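Local coordinates for protein VlsE1 (Borreliella burgdorferi, PDB 1L8W) that is a variable surface lipoprotein of the Lyme disease spirochaete, whose antigenic switching is thought to let the bacterium evade the host immune response, at residues K183-F194 with G258-D269; N246-D254 with Q271-R279. All coordinates share one frame; numbering follows the deposited sequence.

Contact 1: K183-F194 with G258-D269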
ATOM      1  N   LYS A 183      14.309   0.639  13.676  1.00 55.82           N
ATOM      2  CA  LYS A 183      14.862  -0.695  13.879  1.00 53.43           C
ATOM      3  C   LYS A 183      14.171  -1.506  14.967  1.00 51.84           C
ATOM      4  O   LYS A 183      13.567  -0.961  15.893  1.00 51.65           O
ATOM      5  CB  LYS A 183      16.360  -0.609  14.170  1.00 55.21           C
ATOM      6  CG  LYS A 183      17.221  -0.655  12.913  1.00 57.18           C
ATOM      7  CD  LYS A 183      17.124  -2.022  12.236  1.00 57.55           C
ATOM      8  CE  LYS A 183      17.962  -2.083  10.965  1.00 59.07           C
ATOM      9  NZ  LYS A 183      17.973  -3.445  10.360  1.00 56.85           N
ATOM     10  N   GLY A 184      14.279  -2.823  14.838  1.00 49.32           N
ATOM     11  CA  GLY A 184      13.662  -3.728  15.782  1.00 47.55           C
ATOM     12  C   GLY A 184      13.075  -4.869  14.983  1.00 47.22           C
ATOM     13  O   GLY A 184      11.981  -4.748  14.439  1.00 47.98           O
ATOM     14  N   GLU A 185      13.809  -5.973  14.906  1.00 46.16           N
ATOM     15  CA  GLU A 185      13.382  -7.140  14.146  1.00 45.16           C
ATOM     16  C   GLU A 185      12.348  -7.981  14.890  1.00 42.66           C
ATOM     17  O   GLU A 185      12.162  -9.160  14.589  1.00 44.01           O
ATOM     18  CB  GLU A 185      14.603  -8.004  13.807  1.00 47.53           C
ATOM     19  CG  GLU A 185      15.242  -8.670  15.024  1.00 50.37           C
ATOM     20  CD  GLU A 185      16.590  -9.299  14.724  1.00 51.27           C
ATOM     21  OE1 GLU A 185      16.655 -10.239  13.903  1.00 51.61           O
ATOM     22  OE2 GLU A 185      17.591  -8.847  15.318  1.00 55.00           O
ATOM     23  N   ASN A 186      11.669  -7.371  15.856  1.00 38.86           N
ATOM     24  CA  ASN A 186      10.661  -8.076  16.645  1.00 33.99           C
ATOM     25  C   ASN A 186       9.580  -8.764  15.810  1.00 29.29           C
ATOM     26  O   ASN A 186       9.063  -9.808  16.200  1.00 28.34           O
ATOM     27  CB  ASN A 186       9.983  -7.109  17.629  1.00 35.73           C
ATOM     28  CG  ASN A 186      10.960  -6.482  18.603  1.00 38.92           C
ATOM     29  OD1 ASN A 186      11.648  -7.181  19.347  1.00 40.85           O
ATOM     30  ND2 ASN A 186      11.024  -5.153  18.605  1.00 41.61           N
ATOM     31  N   ASN A 187       9.235  -8.191  14.662  1.00 25.54           N
ATOM     32  CA  ASN A 187       8.176  -8.776  13.845  1.00 24.35           C
ATOM     33  C   ASN A 187       8.601  -9.485  12.562  1.00 24.38           C
ATOM     34  O   ASN A 187       7.764  -9.809  11.722  1.00 24.89           O
ATOM     35  CB  ASN A 187       7.126  -7.705  13.540  1.00 21.92           C
ATOM     36  CG  ASN A 187       6.472  -7.157  14.806  1.00 18.70           C
ATOM     37  OD1 ASN A 187       5.834  -7.897  15.555  1.00 17.12           O
ATOM     38  ND2 ASN A 187       6.636  -5.861  15.052  1.00 14.21           N
ATOM     39  N   LYS A 188       9.895  -9.749  12.425  1.00 24.09           N
ATOM     40  CA  LYS A 188      10.408 -10.430  11.246  1.00 23.90           C
ATOM     41  C   LYS A 188       9.647 -11.724  10.974  1.00 23.89           C
ATOM     42  O   LYS A 188       9.610 -12.203   9.841  1.00 25.82           O
ATOM     43  CB  LYS A 188      11.907 -10.718  11.415  1.00 25.36           C
ATOM     44  CG  LYS A 188      12.295 -11.474  12.685  1.00 23.22           C
ATOM     45  CD  LYS A 188      13.819 -11.628  12.761  1.00 27.00           C
ATOM     46  CE  LYS A 188      14.299 -12.118  14.135  1.00 27.55           C
ATOM     47  NZ  LYS A 188      14.002 -13.562  14.394  1.00 32.57           N
ATOM     48  N   GLY A 189       9.034 -12.277  12.017  1.00 23.23           N
ATOM     49  CA  GLY A 189       8.266 -13.499  11.873  1.00 21.55           C
ATOM     50  C   GLY A 189       7.042 -13.345  10.981  1.00 22.48           C
ATOM     51  O   GLY A 189       6.402 -14.331  10.620  1.00 24.07           O
ATOM     52  N   ALA A 190       6.707 -12.113  10.618  1.00 23.39           N
ATOM     53  CA  ALA A 190       5.554 -11.873   9.752  1.00 25.02           C
ATOM     54  C   ALA A 190       5.792 -12.480   8.365  1.00 24.13           C
ATOM     55  O   ALA A 190       4.852 -12.725   7.618  1.00 22.87           O
ATOM     56  CB  ALA A 190       5.289 -10.377   9.639  1.00 26.52           C
ATOM     57  N   GLY A 191       7.058 -12.745   8.048  1.00 23.94           N
ATOM     58  CA  GLY A 191       7.413 -13.323   6.761  1.00 21.31           C
ATOM     59  C   GLY A 191       6.826 -14.696   6.493  1.00 22.23           C
ATOM     60  O   GLY A 191       6.651 -15.079   5.335  1.00 21.12           O
ATOM     61  N   LYS A 192       6.511 -15.440   7.550  1.00 20.98           N
ATOM     62  CA  LYS A 192       5.958 -16.784   7.401  1.00 20.85           C
ATOM     63  C   LYS A 192       4.641 -16.792   6.638  1.00 21.61           C
ATOM     64  O   LYS A 192       4.240 -17.818   6.085  1.00 23.13           O
ATOM     65  CB  LYS A 192       5.750 -17.428   8.775  1.00 18.44           C
ATOM     66  CG  LYS A 192       7.009 -17.481   9.623  1.00 17.06           C
ATOM     67  CD  LYS A 192       6.757 -18.117  10.980  1.00 17.40           C
ATOM     68  CE  LYS A 192       8.079 -18.319  11.714  1.00 17.95           C
ATOM     69  NZ  LYS A 192       7.875 -19.022  13.003  1.00 26.53           N
ATOM     70  N   LEU A 193       3.970 -15.649   6.623  1.00 20.58           N
ATOM     71  CA  LEU A 193       2.689 -15.508   5.944  1.00 20.67           C
ATOM     72  C   LEU A 193       2.879 -15.369   4.445  1.00 20.94           C
ATOM     73  O   LEU A 193       1.935 -15.545   3.677  1.00 21.85           O
ATOM     74  CB  LEU A 193       1.947 -14.280   6.486  1.00 17.78           C
ATOM     75  CG  LEU A 193       1.754 -14.284   8.006  1.00 16.31           C
ATOM     76  CD1 LEU A 193       0.955 -13.078   8.413  1.00 16.55           C
ATOM     77  CD2 LEU A 193       1.052 -15.555   8.448  1.00 12.74           C
ATOM     78  N   PHE A 194       4.110 -15.061   4.041  1.00 19.79           N
ATOM     79  CA  PHE A 194       4.451 -14.879   2.638  1.00 21.37           C
ATOM     80  C   PHE A 194       4.931 -16.155   1.951  1.00 25.04           C
ATOM     81  O   PHE A 194       5.321 -16.132   0.783  1.00 24.20           O
ATOM     82  CB  PHE A 194       5.506 -13.772   2.509  1.00 19.16           C
ATOM     83  CG  PHE A 194       4.992 -12.405   2.899  1.00 16.84           C
ATOM     84  CD1 PHE A 194       4.746 -12.094   4.229  1.00 17.26           C
ATOM     85  CD2 PHE A 194       4.680 -11.462   1.928  1.00 17.78           C
ATOM     86  CE1 PHE A 194       4.190 -10.868   4.586  1.00 19.65           C
ATOM     87  CE2 PHE A 194       4.123 -10.229   2.273  1.00 18.13           C
ATOM     88  CZ  PHE A 194       3.876  -9.931   3.601  1.00 16.65           C
ATOM     89  N   GLY A 258       8.896 -19.645   2.594  1.00 42.87           N
ATOM     90  CA  GLY A 258       9.942 -19.395   3.563  1.00 40.88           C
ATOM     91  C   GLY A 258       9.385 -19.010   4.917  1.00 40.16           C
ATOM     92  O   GLY A 258       8.170 -18.930   5.099  1.00 37.78           O
ATOM     93  N   ALA A 259      10.285 -18.765   5.864  1.00 38.58           N
ATOM     94  CA  ALA A 259       9.898 -18.400   7.218  1.00 37.11           C
ATOM     95  C   ALA A 259      10.025 -16.910   7.458  1.00 36.73           C
ATOM     96  O   ALA A 259       9.438 -16.102   6.735  1.00 38.84           O
ATOM     97  CB  ALA A 259      10.754 -19.159   8.219  1.00 39.40           C
ATOM     98  N   GLU A 260      10.800 -16.551   8.473  1.00 33.81           N
ATOM     99  CA  GLU A 260      10.998 -15.155   8.832  1.00 34.37           C
ATOM    100  C   GLU A 260      11.674 -14.357   7.731  1.00 33.11           C
ATOM    101  O   GLU A 260      12.253 -14.920   6.809  1.00 33.12           O
ATOM    102  CB  GLU A 260      11.868 -15.046  10.088  1.00 36.10           C
ATOM    103  CG  GLU A 260      11.446 -15.932  11.245  1.00 40.97           C
ATOM    104  CD  GLU A 260      12.174 -15.569  12.530  1.00 43.01           C
ATOM    105  OE1 GLU A 260      13.418 -15.433  12.494  1.00 42.67           O
ATOM    106  OE2 GLU A 260      11.498 -15.417  13.573  1.00 42.57           O
ATOM    107  N   PHE A 261      11.583 -13.034   7.828  1.00 30.83           N
ATOM    108  CA  PHE A 261      12.257 -12.171   6.877  1.00 30.31           C
ATOM    109  C   PHE A 261      13.704 -12.234   7.375  1.00 31.97           C
ATOM    110  O   PHE A 261      13.988 -11.894   8.528  1.00 30.93           O
ATOM    111  CB  PHE A 261      11.714 -10.743   6.955  1.00 28.36           C
ATOM    112  CG  PHE A 261      10.377 -10.555   6.267  1.00 29.08           C
ATOM    113  CD1 PHE A 261      10.246 -10.776   4.899  1.00 28.74           C
ATOM    114  CD2 PHE A 261       9.264 -10.124   6.982  1.00 26.72           C
ATOM    115  CE1 PHE A 261       9.023 -10.570   4.249  1.00 29.58           C
ATOM    116  CE2 PHE A 261       8.039  -9.915   6.348  1.00 26.81           C
ATOM    117  CZ  PHE A 261       7.917 -10.138   4.979  1.00 28.24           C
ATOM    118  N   GLY A 262      14.611 -12.681   6.516  1.00 33.31           N
ATOM    119  CA  GLY A 262      15.999 -12.820   6.926  1.00 35.43           C
ATOM    120  C   GLY A 262      16.950 -11.670   6.655  1.00 35.93           C
ATOM    121  O   GLY A 262      17.939 -11.511   7.370  1.00 37.40           O
ATOM    122  N   GLN A 263      16.673 -10.870   5.633  1.00 33.82           N
ATOM    123  CA  GLN A 263      17.550  -9.756   5.311  1.00 33.65           C
ATOM    124  C   GLN A 263      17.372  -8.582   6.276  1.00 35.76           C
ATOM    125  O   GLN A 263      16.300  -8.403   6.860  1.00 35.82           O
ATOM    126  CB  GLN A 263      17.305  -9.310   3.872  1.00 32.10           C
ATOM    127  CG  GLN A 263      17.523 -10.422   2.850  1.00 31.51           C
ATOM    128  CD  GLN A 263      18.906 -11.046   2.958  1.00 29.11           C
ATOM    129  OE1 GLN A 263      19.918 -10.367   2.800  1.00 30.93           O
ATOM    130  NE2 GLN A 263      18.950 -12.343   3.233  1.00 27.87           N
ATOM    131  N   ASP A 264      18.432  -7.796   6.452  1.00 35.58           N
ATOM    132  CA  ASP A 264      18.381  -6.644   7.343  1.00 36.01           C
ATOM    133  C   ASP A 264      17.543  -5.522   6.750  1.00 35.09           C
ATOM    134  O   ASP A 264      16.964  -4.727   7.484  1.00 34.79           O
ATOM    135  CB  ASP A 264      19.795  -6.128   7.640  1.00 39.17           C
ATOM    136  CG  ASP A 264      20.581  -7.055   8.553  1.00 41.44           C
ATOM    137  OD1 ASP A 264      20.124  -7.315   9.687  1.00 42.41           O
ATOM    138  OD2 ASP A 264      21.663  -7.523   8.139  1.00 45.75           O
ATOM    139  N   GLU A 265      17.482  -5.456   5.422  1.00 34.65           N
ATOM    140  CA  GLU A 265      16.701  -4.423   4.749  1.00 35.09           C
ATOM    141  C   GLU A 265      15.224  -4.562   5.096  1.00 35.46           C
ATOM    142  O   GLU A 265      14.495  -3.575   5.127  1.00 34.48           O
ATOM    143  CB  GLU A 265      16.896  -4.496   3.233  1.00 37.08           C
ATOM    144  CG  GLU A 265      18.286  -4.069   2.768  1.00 37.57           C
ATOM    145  CD  GLU A 265      19.269  -5.214   2.722  1.00 37.27           C
ATOM    146  OE1 GLU A 265      19.130  -6.154   3.536  1.00 32.97           O
ATOM    147  OE2 GLU A 265      20.189  -5.167   1.872  1.00 38.72           O
HETATM  148  N   MSE A 266      14.783  -5.795   5.331  1.00 35.64           N
HETATM  149  CA  MSE A 266      13.404  -6.049   5.725  1.00 37.04           C
HETATM  150  C   MSE A 266      13.447  -6.091   7.260  1.00 37.75           C
HETATM  151  O   MSE A 266      14.134  -5.277   7.876  1.00 38.68           O
HETATM  152  CB  MSE A 266      12.904  -7.381   5.141  1.00 37.37           C
HETATM  153  CG  MSE A 266      12.535  -7.338   3.641  1.00 39.20           C
HETATM  154 SE   MSE A 266      11.031  -6.151   3.142  1.00 41.71          SE
HETATM  155  CE  MSE A 266      12.050  -4.538   2.896  1.00 40.05           C
ATOM    156  N   LYS A 267      12.740  -7.027   7.881  1.00 37.40           N
ATOM    157  CA  LYS A 267      12.742  -7.134   9.349  1.00 38.19           C
ATOM    158  C   LYS A 267      12.202  -5.894  10.065  1.00 35.29           C
ATOM    159  O   LYS A 267      11.524  -6.006  11.082  1.00 35.32           O
ATOM    160  CB  LYS A 267      14.155  -7.439   9.866  1.00 39.75           C
ATOM    161  CG  LYS A 267      14.630  -8.858   9.601  1.00 41.52           C
ATOM    162  CD  LYS A 267      15.958  -9.141  10.297  1.00 43.06           C
ATOM    163  CE  LYS A 267      16.306 -10.625  10.208  1.00 45.69           C
ATOM    164  NZ  LYS A 267      17.606 -10.961  10.855  1.00 46.67           N
ATOM    165  N   LYS A 268      12.514  -4.713   9.541  1.00 34.40           N
ATOM    166  CA  LYS A 268      12.032  -3.467  10.125  1.00 31.73           C
ATOM    167  C   LYS A 268      10.521  -3.338   9.923  1.00 30.32           C
ATOM    168  O   LYS A 268       9.976  -3.783   8.912  1.00 29.79           O
ATOM    169  CB  LYS A 268      12.757  -2.284   9.494  1.00 32.57           C
ATOM    170  CG  LYS A 268      14.173  -2.111   9.997  1.00 35.57           C
ATOM    171  CD  LYS A 268      14.895  -1.006   9.256  1.00 37.36           C
ATOM    172  CE  LYS A 268      15.479  -1.514   7.954  1.00 40.09           C
ATOM    173  NZ  LYS A 268      14.452  -2.122   7.073  1.00 39.99           N
ATOM    174  N   ASP A 269       9.862  -2.715  10.892  1.00 28.98           N
ATOM    175  CA  ASP A 269       8.414  -2.540  10.887  1.00 27.36           C
ATOM    176  C   ASP A 269       7.776  -1.789   9.725  1.00 25.17           C
ATOM    177  O   ASP A 269       6.684  -2.143   9.293  1.00 23.76           O
ATOM    178  CB  ASP A 269       7.971  -1.885  12.196  1.00 28.11           C
ATOM    179  CG  ASP A 269       8.229  -2.768  13.403  1.00 29.74           C
ATOM    180  OD1 ASP A 269       7.846  -3.958  13.361  1.00 27.07           O
ATOM    181  OD2 ASP A 269       8.808  -2.268  14.394  1.00 30.79           O
TER
HETATM  182  O   HOH W   1      18.320  -6.164  11.781  1.00 61.42           O
HETATM  183  O   HOH W   2       9.923  -6.022  13.204  1.00 25.27           O
HETATM  184  O   HOH W   3      11.378  -2.392  13.513  1.00 44.16           O
HETATM  185  O   HOH W   4       5.757 -20.493   5.838  1.00 42.23           O
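Lys188 and Phe261 tie the backbones of 183-194 and 258-269 together: Phe261 N donates to Lys188 O over 2.9 Å, at 164° at the hydrogen. The first segment winds into a 3-10 turn at 188-193, while the second is irregular up to Lys268, after which helix 269-281 starts, and follows it with its CA atoms as near as 4.3 Å, between Lys192 and Ala259. Lys188 O also accepts from Gly191 N within the turn, and the two donors reach it from opposite faces of the carbonyl plane. Gly191 CA then sits over one face of the Phe261 ring, 3.6 Å from its centroid, a CH-pi contact made by bare backbone. Past it, Phe261 CZ lies over a face of the Phe194 ring, whose plane is inclined by 54°.

Charged side chains border this aromatic core. Lys188 bends at its last torsion (chi4 73°) and brings NZ to the syn side of Glu260 OE1, a salt bridge of 2.7 Å; its CD lies alongside the Lys267 chain, which runs the same way to a longer, weak salt bridge with Glu185. Farther along, Asn187 ND2 gives a nearly straight bond of 2.8 Å to Asp269 OD1, with the acceptor close to the amide plane. One water accepts from Asn187 N and lies 2.7 Å from both Gly184 O and Lys267 O.

Lys268 is the N-cap residue of helix 269-281. The contact is a loop-to-loop junction that joins the connection between helices 153-170 and 205-216 to the one between 247-252 and 269-281 in this helical Borrelia lipoprotein fold.

Contact 2: N246-D254 with Q271-R279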
ATOM      1  N   ASN A 246      13.510  -5.675  -0.263  1.00 26.23           N
ATOM      2  CA  ASN A 246      12.621  -4.521  -0.339  1.00 24.85           C
ATOM      3  C   ASN A 246      11.175  -5.010  -0.249  1.00 23.66           C
ATOM      4  O   ASN A 246      10.882  -6.154  -0.590  1.00 25.28           O
ATOM      5  CB  ASN A 246      12.872  -3.738  -1.637  1.00 26.20           C
ATOM      6  CG  ASN A 246      12.558  -4.548  -2.887  1.00 28.37           C
ATOM      7  OD1 ASN A 246      11.395  -4.809  -3.197  1.00 27.21           O
ATOM      8  ND2 ASN A 246      13.598  -4.948  -3.611  1.00 27.16           N
ATOM      9  N   PRO A 247      10.248  -4.158   0.221  1.00 22.70           N
ATOM     10  CA  PRO A 247       8.855  -4.609   0.325  1.00 20.53           C
ATOM     11  C   PRO A 247       8.176  -5.102  -0.972  1.00 20.67           C
ATOM     12  O   PRO A 247       7.273  -5.950  -0.915  1.00 18.69           O
ATOM     13  CB  PRO A 247       8.145  -3.414   0.978  1.00 18.50           C
ATOM     14  CG  PRO A 247       9.004  -2.249   0.653  1.00 19.24           C
ATOM     15  CD  PRO A 247      10.407  -2.783   0.727  1.00 21.36           C
ATOM     16  N   ILE A 248       8.607  -4.591  -2.126  1.00 19.07           N
ATOM     17  CA  ILE A 248       8.042  -5.023  -3.408  1.00 20.40           C
ATOM     18  C   ILE A 248       8.435  -6.478  -3.694  1.00 20.09           C
ATOM     19  O   ILE A 248       7.594  -7.299  -4.065  1.00 24.26           O
ATOM     20  CB  ILE A 248       8.514  -4.104  -4.574  1.00 21.91           C
ATOM     21  CG1 ILE A 248       7.881  -2.715  -4.424  1.00 19.88           C
ATOM     22  CG2 ILE A 248       8.145  -4.712  -5.930  1.00 16.84           C
ATOM     23  CD1 ILE A 248       8.291  -1.736  -5.499  1.00 18.28           C
ATOM     24  N   ALA A 249       9.706  -6.803  -3.496  1.00 19.27           N
ATOM     25  CA  ALA A 249      10.190  -8.159  -3.723  1.00 19.03           C
ATOM     26  C   ALA A 249       9.562  -9.141  -2.733  1.00 19.74           C
ATOM     27  O   ALA A 249       9.318 -10.313  -3.062  1.00 20.85           O
ATOM     28  CB  ALA A 249      11.703  -8.195  -3.591  1.00 18.74           C
ATOM     29  N   ALA A 250       9.307  -8.662  -1.519  1.00 18.61           N
ATOM     30  CA  ALA A 250       8.715  -9.497  -0.477  1.00 17.11           C
ATOM     31  C   ALA A 250       7.238  -9.733  -0.745  1.00 15.26           C
ATOM     32  O   ALA A 250       6.749 -10.848  -0.557  1.00 18.22           O
ATOM     33  CB  ALA A 250       8.913  -8.848   0.913  1.00 12.96           C
ATOM     34  N   ALA A 251       6.534  -8.692  -1.183  1.00 12.23           N
ATOM     35  CA  ALA A 251       5.098  -8.788  -1.478  1.00 12.81           C
ATOM     36  C   ALA A 251       4.785  -9.754  -2.634  1.00 14.77           C
ATOM     37  O   ALA A 251       3.855 -10.550  -2.542  1.00 16.57           O
ATOM     38  CB  ALA A 251       4.530  -7.397  -1.782  1.00 10.47           C
ATOM     39  N   ILE A 252       5.547  -9.687  -3.723  1.00 17.13           N
ATOM     40  CA  ILE A 252       5.309 -10.604  -4.832  1.00 18.57           C
ATOM     41  C   ILE A 252       5.582 -12.024  -4.353  1.00 21.60           C
ATOM     42  O   ILE A 252       4.773 -12.931  -4.580  1.00 23.60           O
ATOM     43  CB  ILE A 252       6.204 -10.278  -6.051  1.00 16.40           C
ATOM     44  CG1 ILE A 252       5.787  -8.929  -6.644  1.00 15.04           C
ATOM     45  CG2 ILE A 252       6.098 -11.403  -7.096  1.00 16.06           C
ATOM     46  CD1 ILE A 252       6.686  -8.415  -7.750  1.00 16.72           C
ATOM     47  N   GLY A 253       6.719 -12.228  -3.691  1.00 22.82           N
ATOM     48  CA  GLY A 253       7.031 -13.557  -3.184  1.00 22.96           C
ATOM     49  C   GLY A 253       7.681 -14.549  -4.141  1.00 26.70           C
ATOM     50  O   GLY A 253       7.925 -14.254  -5.320  1.00 24.63           O
ATOM     51  N   ASP A 254       7.929 -15.748  -3.613  1.00 27.50           N
ATOM     52  CA  ASP A 254       8.584 -16.843  -4.327  1.00 31.49           C
ATOM     53  C   ASP A 254       7.841 -18.165  -4.088  1.00 31.91           C
ATOM     54  O   ASP A 254       7.162 -18.324  -3.080  1.00 31.07           O
ATOM     55  CB  ASP A 254      10.035 -16.931  -3.826  1.00 35.14           C
ATOM     56  CG  ASP A 254      10.790 -18.124  -4.376  1.00 37.62           C
ATOM     57  OD1 ASP A 254      10.505 -19.264  -3.946  1.00 41.53           O
ATOM     58  OD2 ASP A 254      11.676 -17.917  -5.235  1.00 39.69           O
ATOM     59  N   GLN A 271       8.974  -1.603   6.667  1.00 20.47           N
ATOM     60  CA  GLN A 271       9.198  -2.422   5.475  1.00 20.39           C
ATOM     61  C   GLN A 271       8.232  -3.607   5.475  1.00 21.25           C
ATOM     62  O   GLN A 271       7.655  -3.971   4.442  1.00 20.96           O
ATOM     63  CB  GLN A 271      10.626  -2.954   5.459  1.00 22.51           C
ATOM     64  CG  GLN A 271      11.700  -1.879   5.552  1.00 27.13           C
ATOM     65  CD  GLN A 271      11.619  -0.884   4.418  1.00 27.74           C
ATOM     66  OE1 GLN A 271      11.544  -1.263   3.251  1.00 28.80           O
ATOM     67  NE2 GLN A 271      11.641   0.398   4.753  1.00 32.59           N
ATOM     68  N   ILE A 272       8.072  -4.216   6.642  1.00 18.85           N
ATOM     69  CA  ILE A 272       7.156  -5.335   6.790  1.00 20.63           C
ATOM     70  C   ILE A 272       5.733  -4.838   6.514  1.00 19.82           C
ATOM     71  O   ILE A 272       5.004  -5.436   5.728  1.00 19.09           O
ATOM     72  CB  ILE A 272       7.221  -5.909   8.208  1.00 18.68           C
ATOM     73  CG1 ILE A 272       8.622  -6.472   8.454  1.00 19.63           C
ATOM     74  CG2 ILE A 272       6.138  -6.952   8.397  1.00 17.47           C
ATOM     75  CD1 ILE A 272       8.861  -6.952   9.860  1.00 19.45           C
ATOM     76  N   ALA A 273       5.356  -3.742   7.167  1.00 17.84           N
ATOM     77  CA  ALA A 273       4.030  -3.148   6.995  1.00 18.56           C
ATOM     78  C   ALA A 273       3.771  -2.782   5.524  1.00 19.42           C
ATOM     79  O   ALA A 273       2.625  -2.829   5.055  1.00 19.09           O
ATOM     80  CB  ALA A 273       3.894  -1.919   7.877  1.00 17.55           C
ATOM     81  N   ALA A 274       4.839  -2.425   4.806  1.00 18.49           N
ATOM     82  CA  ALA A 274       4.748  -2.089   3.387  1.00 17.62           C
ATOM     83  C   ALA A 274       4.542  -3.345   2.539  1.00 17.10           C
ATOM     84  O   ALA A 274       3.758  -3.336   1.584  1.00 17.56           O
ATOM     85  CB  ALA A 274       6.005  -1.360   2.925  1.00 14.87           C
ATOM     86  N   ALA A 275       5.263  -4.414   2.876  1.00 14.74           N
ATOM     87  CA  ALA A 275       5.154  -5.677   2.147  1.00 17.72           C
ATOM     88  C   ALA A 275       3.735  -6.181   2.300  1.00 16.69           C
ATOM     89  O   ALA A 275       3.135  -6.720   1.372  1.00 18.26           O
ATOM     90  CB  ALA A 275       6.135  -6.713   2.715  1.00 15.08           C
ATOM     91  N   ILE A 276       3.221  -5.987   3.504  1.00 17.42           N
ATOM     92  CA  ILE A 276       1.881  -6.391   3.868  1.00 16.51           C
ATOM     93  C   ILE A 276       0.822  -5.595   3.112  1.00 16.27           C
ATOM     94  O   ILE A 276      -0.076  -6.183   2.510  1.00 17.36           O
ATOM     95  CB  ILE A 276       1.676  -6.243   5.401  1.00 15.63           C
ATOM     96  CG1 ILE A 276       2.489  -7.328   6.125  1.00 17.46           C
ATOM     97  CG2 ILE A 276       0.207  -6.323   5.754  1.00 14.50           C
ATOM     98  CD1 ILE A 276       2.355  -7.343   7.643  1.00 13.12           C
ATOM     99  N   ALA A 277       0.932  -4.272   3.119  1.00 16.14           N
ATOM    100  CA  ALA A 277      -0.058  -3.440   2.430  1.00 17.19           C
ATOM    101  C   ALA A 277      -0.058  -3.672   0.922  1.00 18.17           C
ATOM    102  O   ALA A 277      -1.123  -3.708   0.301  1.00 17.30           O
ATOM    103  CB  ALA A 277       0.177  -1.962   2.734  1.00 18.57           C
ATOM    104  N   LEU A 278       1.126  -3.829   0.338  1.00 14.70           N
ATOM    105  CA  LEU A 278       1.233  -4.072  -1.098  1.00 16.55           C
ATOM    106  C   LEU A 278       0.619  -5.416  -1.473  1.00 18.45           C
ATOM    107  O   LEU A 278      -0.087  -5.523  -2.476  1.00 20.48           O
ATOM    108  CB  LEU A 278       2.694  -4.053  -1.543  1.00 13.69           C
ATOM    109  CG  LEU A 278       3.309  -2.688  -1.856  1.00 17.24           C
ATOM    110  CD1 LEU A 278       4.815  -2.815  -1.935  1.00 14.22           C
ATOM    111  CD2 LEU A 278       2.735  -2.149  -3.166  1.00 12.18           C
ATOM    112  N   ARG A 279       0.884  -6.434  -0.659  1.00 16.09           N
ATOM    113  CA  ARG A 279       0.368  -7.769  -0.914  1.00 16.13           C
ATOM    114  C   ARG A 279      -1.152  -7.776  -0.816  1.00 17.93           C
ATOM    115  O   ARG A 279      -1.833  -8.353  -1.663  1.00 14.44           O
ATOM    116  CB  ARG A 279       0.965  -8.749   0.088  1.00 15.36           C
ATOM    117  CG  ARG A 279       0.463 -10.165  -0.037  1.00 13.97           C
ATOM    118  CD  ARG A 279       1.540 -11.035  -0.612  1.00 20.36           C
ATOM    119  NE  ARG A 279       1.438 -12.398  -0.139  1.00 17.24           N
ATOM    120  CZ  ARG A 279       2.212 -13.390  -0.560  1.00 19.41           C
ATOM    121  NH1 ARG A 279       3.145 -13.168  -1.478  1.00 18.82           N
ATOM    122  NH2 ARG A 279       2.070 -14.598  -0.039  1.00 17.02           N
TER
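Arg279 reaches from helix 269-281 across to the C-terminal end of helix 247-252, and its side chain can be followed atom by atom. CB lies 4.2 Å from Ala251 CB, where the two helices face each other. With CG set anti to the backbone N (chi1 178°) and the chain bent at chi2, CD passes beside Ala251 O at 3.1 Å. NE and CZ run on past the same carbonyl, and NH1 of Arg279 finally bonds to Ala251 O at 2.9 Å, with 169° at the hydrogen. The oxygen lies in the guanidinium plane, yet the donor stands above the carbonyl plane. A cationic group beside the last carbonyls of a helix would be expected to suit the negative end of the helix dipole. Beyond it, Gly253 leaves helical geometry with positive phi.

At the other end of the short helix, Asn246 caps it by accepting from Ala249 N through OD1, and the ring of Pro247 presses against the second helix. Pro247 CB meets Ala274 CB at 3.5 Å, while CD lies against Gln271 OE1. Between these ends small residues permit close approach: Ala250 CB touches Ala275 CB, and Ala251 CB sits against Leu278 CB. Leu278 CD1 reaches on to Ile248 CG1.

The axes of the two segments pass 8.1 Å apart at a crossing angle of -48°. Ile248 and Ile252 turn to helix 153-170, Ile272 and Ile276 lean on helix 205-216, and helix 220-230 borders Pro247 and Ala273, placing this buried pair amid three further helices.

How the contacts relate
Contacts 1 and 2 interleave along the chain: 258-269 of contact 1 forms most of the connection between the two helices of contact 2, and their centres lie about 10 Å apart. Met266, a selenomethionine, bridges them, Met266 CE packing 3.2 Å from Pro247 CD, and Phe194 joins from the other loop, with CD2 3.3 Å from Ala250 O. Contact 2 is the deeper, its centre about 9 Å from the centre of the chain, against about 17 Å for that of the partly buried contact 1. Together they illustrate how a buried helix pair can continue outward into a loop junction whose aromatic side packs on the helices and whose charged residues lie toward the surface.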